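Local coordinates for periplasmic binding protein (Sulfurospirillum deleyianum, PDB 4PAG) that probably captures a solute, perhaps an iron complex or a cobalamin-like compound, in the periplasm and hands it to an ABC transporter, at residues Ser26-Ser31 against Val45-Thr50; His75-Pro80 against Ser210-Gln215; Ile94-Pro99 against Asn120-Gln125; Glu169-Tyr174 against Ser286-Thr291. All blocks are in the same frame, centred on the assembly; numbering follows the deposited sequence.

Contact 1 (Ser26-Ser31 against Val45-Thr50)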
# COMPACT_ATOMS: atom_id res chain seq x y z
N SER A 26 -11.83 -1.14 -7.56
CA SER A 26 -12.59 -2.01 -6.66
C SER A 26 -12.23 -1.86 -5.18
O SER A 26 -13.00 -2.27 -4.30
CB SER A 26 -12.42 -3.47 -7.08
OG SER A 26 -11.13 -3.96 -6.71
N ALA A 27 -11.07 -1.28 -4.90
CA ALA A 27 -10.56 -1.17 -3.54
C ALA A 27 -9.47 -0.09 -3.48
O ALA A 27 -8.92 0.28 -4.51
CB ALA A 27 -10.01 -2.50 -3.08
N PRO A 28 -9.13 0.39 -2.27
CA PRO A 28 -8.16 1.49 -2.19
C PRO A 28 -6.80 1.26 -2.88
O PRO A 28 -6.28 2.20 -3.48
CB PRO A 28 -8.00 1.69 -0.67
CG PRO A 28 -9.32 1.28 -0.12
CD PRO A 28 -9.71 0.09 -0.95
N PRO A 29 -6.24 0.03 -2.84
CA PRO A 29 -4.99 -0.16 -3.59
C PRO A 29 -5.12 0.26 -5.06
O PRO A 29 -4.19 0.83 -5.65
CB PRO A 29 -4.74 -1.67 -3.50
CG PRO A 29 -5.51 -2.12 -2.31
CD PRO A 29 -6.70 -1.23 -2.23
N ILE A 30 -6.29 -0.00 -5.64
CA ILE A 30 -6.55 0.30 -7.04
C ILE A 30 -6.90 1.76 -7.26
O ILE A 30 -6.35 2.42 -8.14
CB ILE A 30 -7.71 -0.55 -7.61
CG1 ILE A 30 -7.54 -2.04 -7.27
CG2 ILE A 30 -7.82 -0.34 -9.11
CD1 ILE A 30 -6.25 -2.68 -7.76
N SER A 31 -7.83 2.27 -6.46
CA SER A 31 -8.23 3.67 -6.53
C SER A 31 -7.03 4.61 -6.32
O SER A 31 -6.89 5.58 -7.05
CB SER A 31 -9.34 3.96 -5.53
OG SER A 31 -10.47 3.16 -5.87
N VAL A 45 -14.51 7.01 -4.69
CA VAL A 45 -13.50 6.33 -3.89
C VAL A 45 -14.18 5.17 -3.14
O VAL A 45 -15.41 5.03 -3.17
CB VAL A 45 -12.79 7.30 -2.91
CG1 VAL A 45 -11.97 8.33 -3.68
CG2 VAL A 45 -13.78 8.00 -1.99
N ASN A 46 -13.37 4.34 -2.48
CA ASN A 46 -13.88 3.15 -1.79
C ASN A 46 -14.15 3.42 -0.31
O ASN A 46 -15.09 2.86 0.25
CB ASN A 46 -12.89 1.99 -1.93
CG ASN A 46 -12.48 1.76 -3.36
OD1 ASN A 46 -11.36 2.09 -3.75
ND2 ASN A 46 -13.39 1.22 -4.16
N SER A 47 -13.30 4.25 0.29
CA SER A 47 -13.36 4.61 1.70
C SER A 47 -13.22 6.13 1.83
O SER A 47 -12.81 6.80 0.88
CB SER A 47 -12.19 3.96 2.45
OG SER A 47 -12.24 2.55 2.37
N PRO A 48 -13.54 6.69 3.01
CA PRO A 48 -13.30 8.11 3.25
C PRO A 48 -11.86 8.49 2.94
O PRO A 48 -10.94 7.77 3.32
CB PRO A 48 -13.59 8.29 4.74
CG PRO A 48 -14.47 7.15 5.11
CD PRO A 48 -14.15 6.02 4.18
N GLN A 49 -11.67 9.61 2.25
CA GLN A 49 -10.35 10.01 1.77
C GLN A 49 -9.35 10.27 2.91
O GLN A 49 -8.15 10.03 2.76
CB GLN A 49 -10.46 11.26 0.89
CG GLN A 49 -11.10 11.00 -0.46
CD GLN A 49 -12.61 11.14 -0.47
OE1 GLN A 49 -13.30 10.84 0.52
NE2 GLN A 49 -13.14 11.58 -1.61
N THR A 50 -9.86 10.76 4.04
CA THR A 50 -9.07 10.89 5.25
C THR A 50 -9.66 9.94 6.27
O THR A 50 -10.86 9.98 6.54
CB THR A 50 -9.10 12.31 5.83
OG1 THR A 50 -10.46 12.67 6.11
CG2 THR A 50 -8.53 13.28 4.85

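Contact 2 (His75-Pro80 against Ser210-Gln215)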
# COMPACT_ATOMS: atom_id res chain seq x y z
N HIS A 75 -13.00 -5.20 -0.08
CA HIS A 75 -11.79 -5.22 0.74
C HIS A 75 -12.19 -5.22 2.23
O HIS A 75 -13.36 -5.01 2.57
CB HIS A 75 -10.86 -4.04 0.42
CG HIS A 75 -11.53 -2.71 0.56
ND1 HIS A 75 -11.23 -1.83 1.57
CD2 HIS A 75 -12.52 -2.14 -0.17
CE1 HIS A 75 -12.00 -0.76 1.44
NE2 HIS A 75 -12.79 -0.93 0.40
N GLY A 76 -11.22 -5.46 3.10
CA GLY A 76 -11.48 -5.62 4.54
C GLY A 76 -12.33 -4.52 5.16
O GLY A 76 -12.05 -3.33 4.96
N ASN A 77 -13.36 -4.92 5.90
CA ASN A 77 -14.24 -3.99 6.60
C ASN A 77 -15.01 -3.05 5.67
O ASN A 77 -15.35 -1.92 6.04
CB ASN A 77 -13.45 -3.18 7.64
CG ASN A 77 -12.70 -4.06 8.62
OD1 ASN A 77 -11.47 -4.13 8.61
ND2 ASN A 77 -13.45 -4.76 9.47
N ASN A 78 -15.29 -3.53 4.45
CA ASN A 78 -16.10 -2.77 3.50
C ASN A 78 -16.86 -3.71 2.55
O ASN A 78 -16.57 -4.90 2.45
CB ASN A 78 -15.20 -1.80 2.71
CG ASN A 78 -15.88 -0.47 2.41
OD1 ASN A 78 -17.06 -0.28 2.68
ND2 ASN A 78 -15.12 0.46 1.85
N ILE A 79 -17.85 -3.14 1.87
CA ILE A 79 -18.70 -3.87 0.92
C ILE A 79 -19.03 -2.88 -0.22
O ILE A 79 -19.08 -1.68 0.02
CB ILE A 79 -19.99 -4.38 1.62
CG1 ILE A 79 -20.81 -5.27 0.69
CG2 ILE A 79 -20.82 -3.21 2.16
CD1 ILE A 79 -21.96 -5.98 1.37
N PRO A 80 -19.22 -3.37 -1.46
CA PRO A 80 -19.51 -2.42 -2.55
C PRO A 80 -20.95 -1.91 -2.57
O PRO A 80 -21.87 -2.63 -2.21
CB PRO A 80 -19.25 -3.25 -3.81
CG PRO A 80 -19.55 -4.64 -3.38
CD PRO A 80 -19.02 -4.73 -1.99
N SER A 210 -7.17 -14.68 6.37
CA SER A 210 -8.33 -13.80 6.40
C SER A 210 -7.95 -12.53 5.66
O SER A 210 -6.78 -12.18 5.60
CB SER A 210 -8.73 -13.46 7.83
OG SER A 210 -7.76 -12.63 8.46
N VAL A 211 -8.93 -11.84 5.09
CA VAL A 211 -8.65 -10.61 4.37
C VAL A 211 -8.01 -9.55 5.27
O VAL A 211 -7.03 -8.90 4.87
CB VAL A 211 -9.94 -10.04 3.73
CG1 VAL A 211 -9.68 -8.66 3.13
CG2 VAL A 211 -10.46 -10.99 2.67
N VAL A 212 -8.54 -9.36 6.47
CA VAL A 212 -8.04 -8.27 7.33
C VAL A 212 -6.72 -8.57 8.03
O VAL A 212 -6.04 -7.65 8.43
CB VAL A 212 -9.07 -7.80 8.38
CG1 VAL A 212 -10.36 -7.36 7.69
CG2 VAL A 212 -9.35 -8.86 9.42
N GLY A 213 -6.36 -9.85 8.17
CA GLY A 213 -5.16 -10.23 8.93
C GLY A 213 -5.37 -9.99 10.41
O GLY A 213 -6.28 -10.55 11.00
N LEU A 214 -4.54 -9.14 11.02
CA LEU A 214 -4.65 -8.80 12.44
C LEU A 214 -4.63 -10.05 13.35
O LEU A 214 -5.55 -10.31 14.12
CB LEU A 214 -5.89 -7.92 12.70
CG LEU A 214 -5.91 -6.60 11.92
CD1 LEU A 214 -7.26 -5.90 12.07
CD2 LEU A 214 -4.76 -5.66 12.32
N GLN A 215 -3.54 -10.80 13.26
CA GLN A 215 -3.30 -11.98 14.08
C GLN A 215 -3.16 -11.51 15.52
O GLN A 215 -2.51 -10.50 15.76
CB GLN A 215 -2.01 -12.70 13.66
CG GLN A 215 -1.85 -12.93 12.16
CD GLN A 215 -3.03 -13.63 11.52
OE1 GLN A 215 -3.60 -13.14 10.52
NE2 GLN A 215 -3.40 -14.78 12.07

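Contact 3 (Ile94-Pro99 against Asn120-Gln125)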
# COMPACT_ATOMS: atom_id res chain seq x y z
N ILE A 94 -11.64 -1.70 -12.49
CA ILE A 94 -10.37 -2.34 -12.27
C ILE A 94 -10.42 -2.96 -10.88
O ILE A 94 -10.69 -2.27 -9.90
CB ILE A 94 -9.20 -1.34 -12.34
CG1 ILE A 94 -9.24 -0.52 -13.64
CG2 ILE A 94 -7.88 -2.08 -12.22
CD1 ILE A 94 -9.12 -1.32 -14.92
N THR A 95 -10.15 -4.26 -10.79
CA THR A 95 -10.21 -4.96 -9.51
C THR A 95 -8.85 -5.48 -9.03
O THR A 95 -7.88 -5.55 -9.78
CB THR A 95 -11.21 -6.14 -9.54
OG1 THR A 95 -10.65 -7.25 -10.25
CG2 THR A 95 -12.50 -5.72 -10.19
N TRP A 96 -8.83 -5.83 -7.75
CA TRP A 96 -7.66 -6.36 -7.06
C TRP A 96 -7.65 -7.90 -7.20
O TRP A 96 -8.53 -8.57 -6.70
CB TRP A 96 -7.75 -5.91 -5.60
CG TRP A 96 -6.65 -6.27 -4.67
CD1 TRP A 96 -5.49 -6.93 -4.96
CD2 TRP A 96 -6.60 -5.95 -3.28
NE1 TRP A 96 -4.73 -7.06 -3.81
CE2 TRP A 96 -5.40 -6.47 -2.77
CE3 TRP A 96 -7.48 -5.30 -2.41
CZ2 TRP A 96 -5.04 -6.34 -1.43
CZ3 TRP A 96 -7.13 -5.17 -1.08
CH2 TRP A 96 -5.92 -5.69 -0.60
N ASP A 97 -6.66 -8.42 -7.93
CA ASP A 97 -6.54 -9.86 -8.20
C ASP A 97 -5.80 -10.53 -7.05
O ASP A 97 -4.58 -10.66 -7.09
CB ASP A 97 -5.79 -10.09 -9.52
CG ASP A 97 -5.62 -11.56 -9.87
OD1 ASP A 97 -6.11 -12.44 -9.12
OD2 ASP A 97 -4.98 -11.84 -10.91
N THR A 98 -6.54 -10.97 -6.03
CA THR A 98 -5.94 -11.66 -4.89
C THR A 98 -6.92 -12.75 -4.41
O THR A 98 -8.15 -12.52 -4.42
CB THR A 98 -5.54 -10.66 -3.78
OG1 THR A 98 -4.71 -11.29 -2.79
CG2 THR A 98 -6.76 -10.04 -3.11
N PRO A 99 -6.41 -13.94 -4.04
CA PRO A 99 -7.28 -15.11 -3.84
C PRO A 99 -8.37 -14.94 -2.80
O PRO A 99 -9.46 -15.45 -2.99
CB PRO A 99 -6.33 -16.24 -3.45
CG PRO A 99 -4.95 -15.71 -3.53
CD PRO A 99 -4.98 -14.31 -4.08
N ASN A 120 -2.74 -7.91 -10.55
CA ASN A 120 -2.07 -8.64 -9.49
C ASN A 120 -0.96 -7.79 -8.87
O ASN A 120 0.11 -7.65 -9.44
CB ASN A 120 -1.52 -9.95 -10.03
CG ASN A 120 -1.00 -10.86 -8.94
OD1 ASN A 120 -0.76 -10.43 -7.82
ND2 ASN A 120 -0.83 -12.13 -9.26
N ILE A 121 -1.22 -7.25 -7.68
CA ILE A 121 -0.30 -6.30 -7.05
C ILE A 121 0.28 -6.80 -5.72
O ILE A 121 0.92 -6.03 -5.00
CB ILE A 121 -0.98 -4.95 -6.80
CG1 ILE A 121 -2.32 -5.16 -6.07
CG2 ILE A 121 -1.20 -4.24 -8.11
CD1 ILE A 121 -2.83 -3.93 -5.36
N ASP A 122 0.08 -8.07 -5.41
CA ASP A 122 0.52 -8.58 -4.11
C ASP A 122 2.04 -8.56 -3.98
O ASP A 122 2.57 -8.14 -2.95
CB ASP A 122 -0.07 -9.96 -3.86
CG ASP A 122 -1.55 -9.91 -3.49
OD1 ASP A 122 -2.13 -8.81 -3.30
OD2 ASP A 122 -2.15 -10.99 -3.38
N ASP A 123 2.74 -8.99 -5.02
CA ASP A 123 4.19 -8.85 -5.09
C ASP A 123 4.47 -7.44 -5.58
O ASP A 123 4.09 -7.09 -6.69
CB ASP A 123 4.77 -9.88 -6.06
CG ASP A 123 6.31 -9.94 -6.03
OD1 ASP A 123 6.98 -8.99 -5.54
OD2 ASP A 123 6.84 -10.96 -6.52
N SER A 124 5.13 -6.64 -4.75
CA SER A 124 5.39 -5.24 -5.11
C SER A 124 6.28 -5.10 -6.36
O SER A 124 6.24 -4.06 -7.03
CB SER A 124 5.99 -4.48 -3.92
OG SER A 124 5.05 -4.34 -2.85
N GLN A 125 7.06 -6.13 -6.67
CA GLN A 125 7.87 -6.14 -7.89
C GLN A 125 6.99 -6.06 -9.15
O GLN A 125 7.48 -5.70 -10.21
CB GLN A 125 8.78 -7.37 -7.93
CG GLN A 125 9.61 -7.59 -6.67
CD GLN A 125 10.95 -6.87 -6.68
OE1 GLN A 125 11.76 -7.04 -5.78
NE2 GLN A 125 11.20 -6.10 -7.72
O HOH W 1 -2.89 -8.82 -6.14

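Contact 4 (Glu169-Tyr174 against Ser286-Thr291)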
# COMPACT_ATOMS: atom_id res chain seq x y z
N GLU A 169 21.91 -12.57 9.03
CA GLU A 169 22.07 -11.20 9.49
C GLU A 169 20.83 -10.33 9.26
O GLU A 169 20.89 -9.12 9.45
CB GLU A 169 23.29 -10.56 8.81
CG GLU A 169 24.62 -11.19 9.24
CD GLU A 169 25.81 -10.62 8.49
OE1 GLU A 169 25.67 -9.57 7.83
OE2 GLU A 169 26.91 -11.22 8.58
N ARG A 170 19.71 -10.94 8.87
CA ARG A 170 18.48 -10.19 8.61
C ARG A 170 17.87 -9.68 9.91
O ARG A 170 17.76 -10.43 10.88
CB ARG A 170 17.46 -11.04 7.85
CG ARG A 170 17.93 -11.53 6.49
CD ARG A 170 17.79 -10.45 5.44
NE ARG A 170 18.37 -10.80 4.14
CZ ARG A 170 17.68 -11.24 3.08
NH1 ARG A 170 16.37 -11.41 3.13
NH2 ARG A 170 18.33 -11.50 1.95
N THR A 171 17.45 -8.42 9.91
CA THR A 171 16.95 -7.77 11.12
C THR A 171 15.58 -8.33 11.52
O THR A 171 14.66 -8.33 10.72
CB THR A 171 16.83 -6.25 10.88
OG1 THR A 171 18.11 -5.73 10.52
CG2 THR A 171 16.31 -5.50 12.11
N LYS A 172 15.46 -8.80 12.76
CA LYS A 172 14.16 -9.25 13.28
C LYS A 172 13.24 -8.05 13.50
O LYS A 172 13.61 -7.07 14.15
CB LYS A 172 14.33 -10.03 14.58
CG LYS A 172 15.07 -11.35 14.41
CD LYS A 172 15.58 -11.89 15.74
CE LYS A 172 14.45 -12.31 16.67
NZ LYS A 172 14.94 -12.53 18.07
N VAL A 173 12.03 -8.14 12.95
CA VAL A 173 11.08 -7.04 13.02
C VAL A 173 9.69 -7.54 13.45
O VAL A 173 9.22 -8.59 13.00
CB VAL A 173 11.04 -6.22 11.70
CG1 VAL A 173 10.73 -7.10 10.49
CG2 VAL A 173 10.03 -5.08 11.78
N TYR A 174 9.05 -6.77 14.33
CA TYR A 174 7.68 -6.99 14.75
C TYR A 174 6.82 -5.86 14.21
O TYR A 174 7.12 -4.69 14.40
CB TYR A 174 7.58 -7.03 16.28
CG TYR A 174 6.16 -7.18 16.78
CD1 TYR A 174 5.43 -8.33 16.52
CD2 TYR A 174 5.54 -6.15 17.49
CE1 TYR A 174 4.13 -8.46 16.96
CE2 TYR A 174 4.23 -6.28 17.94
CZ TYR A 174 3.54 -7.44 17.67
OH TYR A 174 2.25 -7.60 18.10
N SER A 286 15.71 1.40 5.49
CA SER A 286 16.51 2.41 6.17
C SER A 286 16.45 2.25 7.69
O SER A 286 17.41 2.55 8.39
CB SER A 286 16.09 3.83 5.77
OG SER A 286 14.88 4.24 6.42
N LYS A 287 15.31 1.78 8.20
CA LYS A 287 15.15 1.54 9.63
C LYS A 287 15.72 0.18 10.07
O LYS A 287 16.26 0.07 11.16
CB LYS A 287 13.68 1.64 10.03
CG LYS A 287 13.03 3.00 9.75
CD LYS A 287 13.81 4.17 10.35
CE LYS A 287 13.08 5.48 10.13
NZ LYS A 287 14.02 6.62 10.27
N LEU A 288 15.61 -0.84 9.22
CA LEU A 288 16.16 -2.17 9.52
C LEU A 288 17.70 -2.21 9.45
O LEU A 288 18.33 -2.98 10.17
CB LEU A 288 15.58 -3.21 8.57
CG LEU A 288 14.06 -3.43 8.56
CD1 LEU A 288 13.71 -4.52 7.54
CD2 LEU A 288 13.53 -3.79 9.94
N TYR A 289 18.27 -1.39 8.58
CA TYR A 289 19.70 -1.42 8.27
C TYR A 289 20.28 -0.01 8.30
O TYR A 289 20.73 0.50 7.28
CB TYR A 289 19.91 -2.08 6.90
CG TYR A 289 19.38 -3.48 6.91
CD1 TYR A 289 20.04 -4.48 7.61
CD2 TYR A 289 18.16 -3.80 6.30
CE1 TYR A 289 19.54 -5.76 7.67
CE2 TYR A 289 17.65 -5.09 6.36
CZ TYR A 289 18.35 -6.07 7.05
OH TYR A 289 17.89 -7.35 7.13
N PRO A 290 20.26 0.62 9.48
CA PRO A 290 20.69 2.03 9.58
C PRO A 290 22.15 2.27 9.18
O PRO A 290 22.47 3.36 8.71
CB PRO A 290 20.47 2.38 11.06
CG PRO A 290 20.31 1.09 11.78
CD PRO A 290 19.80 0.09 10.78
N THR A 291 23.01 1.27 9.34
CA THR A 291 24.40 1.42 8.94
C THR A 291 24.69 0.91 7.53
O THR A 291 25.58 1.42 6.86
CB THR A 291 25.35 0.74 9.95
OG1 THR A 291 25.07 -0.66 10.00
CG2 THR A 291 25.17 1.34 11.33

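Contact 1 (Ser26-Ser31 against Val45-Thr50)
Where strand 23-25 gives way to helix 28-37, the helix's first turn, with Pro28 and Ser31, receives the side chain of Asn46 from the loop that follows that helix. Ala27 is the N-cap, and its carbonyl takes the N-H groups of both Ile30 and Ser31. Ser31 donates from OG to Asn46 OD1 over a short 2.5 Å, tilted 28° from the amide's carbonyl plane; its chi1 of -62° sets OG beside its own backbone N, facing the loop. Asn46 OD1 also lies 3.2 Å from Pro28 N, which has no hydrogen to give. Lower on the side chain, Asn46 CB rests 3.8 Å from Pro28 CD, and Ser47 OG comes within 4.0 Å of Pro28 CG. The other end of the amide, ND2, bonds to the carbonyls of Gly25 and Gly72. An alanine in place of Asn46 would probably leave the Ser31 hydroxyl and the carbonyls of Gly25 and Gly72 without their mates while keeping the CB contact with the proline. Gripped by one hydroxyl and two carbonyls, the buried amide is held in one orientation and links its loop to Ser31 of the helix's first turn, to Gly25 just ahead of it and to Gly72.

Contact 2 (His75-Pro80 against Ser210-Gln215)
Val212 lays its CG1 methyl against the backbone of Gly76, 3.8 Å from Gly76 CA, and the same methyl reaches 3.5 Å from Asn77 OD1. The side chains of Val212 and Asn77 cross at about a right angle, the amide oxygen meeting the methyl. Val211 comes to the same glycine, placing CG1 3.6 Å from Gly76 N; that methyl stands anti to its own backbone N (chi1 173°), which carries it toward the turn. The closeness suits glycine, because a beta carbon at this position would fall only 2.9 Å from Val212 CG1. Gly76 and Asn77 are the central residues of a type II turn from His75 to Asn78, closed by a weak bond from Asn78 N to His75 O, and Asn77 has the positive phi usual for the third position. The contact lies at the surface and brings a loop of the N-terminal lobe against one of the C-terminal lobe. Val211 also touches Leu100 and Leu101 of helix 99-112, while the carbonyls of Val211 and Val212 bond to His191 and Arg271. Two valine methyls thus meet the turn by dispersion and fit of shape, without a directional bond, and Gly76 allows the close approach.

Contact 3 (Ile94-Pro99 against Asn120-Gln125)
At the C-terminal ends of the adjacent parallel strands 92-96 and 116-119, joined through helix 99-112 as a beta-alpha-beta unit, Trp96 and Thr98 converge on the carboxylate of Asp122. The indole NE1 of Trp96 donates to Asp122 OD1 over 3.2 Å, nearly straight at 167°, and OD1 lies close to the ring plane. Asp122 OD1 is met on its syn side, somewhat out of the carboxylate plane, with ring and carboxylate planes 83° apart. Thr98 OG1 gives a shorter bond of 2.6 Å to Asp122 OD2, on the syn lone pair. Each oxygen thus has its own donor, which fixes the rotation of the carboxylate and would tend to stabilise its negative charge. The indole is also sandwiched: Ile121 CD1 makes a CH-pi contact, 4.2 Å from the centroid of the Trp96 five-membered ring, while Thr98 CG2 sits over the opposite face, 3.6 Å above the plane of the Trp96 ring and toward its rim. Ile121 chi1 of 51° puts CG1 in the crowded position between backbone N and carbonyl carbon, where it lies 3.8 Å from Trp96 CD1. One water stitches the backbones, donating to Asp97 O at 2.7 Å and accepting from Ile121 N at 2.8 Å, with a longer bond to Asn120 OD1. Asp97 pairs through OD1 with Asn102 of helix 99-112. Around the site, Pro29 of helix 28-37 touches both Trp96 and Ile121, Leu101 of helix 99-112 packs on the indole, and the ring of Phe190 meets it, while backbone bonds join Asp97 to Val119 of strand 116-119.

Contact 4 (Glu169-Tyr174 against Ser286-Thr291)
The backbones come closest where Thr171, next to Lys172 of strand 172-176, faces Leu288 in the last turn of helix 277-288, their CA atoms 5.9 Å apart; Tyr289 is the first residue to leave helical geometry. Thr171 is held twice. Its N-H points at Tyr289 OH, 3.0 Å from N to OH and 162° at the hydrogen. Its hydroxyl OG1 donates to Leu288 O at 2.8 Å, from above the carbonyl plane, 38° out of it. Chi1 of -58° turns OG1 toward the helix end, and OG1 also lies 3.2 Å from Tyr289 CE1. The tyrosine ring slides past the threonine in the opposite direction, its edge turned to Glu169 O and Arg170 CA, and Arg170 CD comes 3.5 Å from Tyr289 OH. In the C-terminal lobe this joins the end of a helix to an inner strand of a four-stranded parallel sheet, and the threonine hydroxyl serves a carbonyl of the helix's final turn. Beside the polar bonds, Leu288 CD2 packs 3.9 Å from Val173 CB, the two side chains crossing at about a right angle, and equally close to Thr171 CG2. Leu288 also touches Val229 of strand 229-232. A phenylalanine in place of Tyr289 would probably leave the Thr171 N-H and the Gly199 carbonyl without their partner. That carbonyl is the second partner of the phenol oxygen, while Arg170 bonds through NE to Ile165 O.

Overall arrangement
Contacts 1, 2 and 3 form one continuous patch of the N-terminal lobe and its border, with centres 13 to 15 Å apart. Contact 1 reaches contact 2 through Asn46 O and Asn78 ND2 (2.9 Å, probably a hydrogen bond) and contact 3 through Ser26 N and Ile94 O (2.8 Å, likewise). Contacts 2 and 3 touch more lightly, at His75 CB and Trp96 CZ3; along the chain contact 3 is nested inside the loop closed by contact 2. Contact 4 touches none of them: its nearest atoms are about 6 Å from contact 2, 11 Å from contact 3 and 21 Å from contact 1, whose centre is about 31 Å away. The bound histidine is held by other residues, among them Asn55, Lys263 and Tyr321.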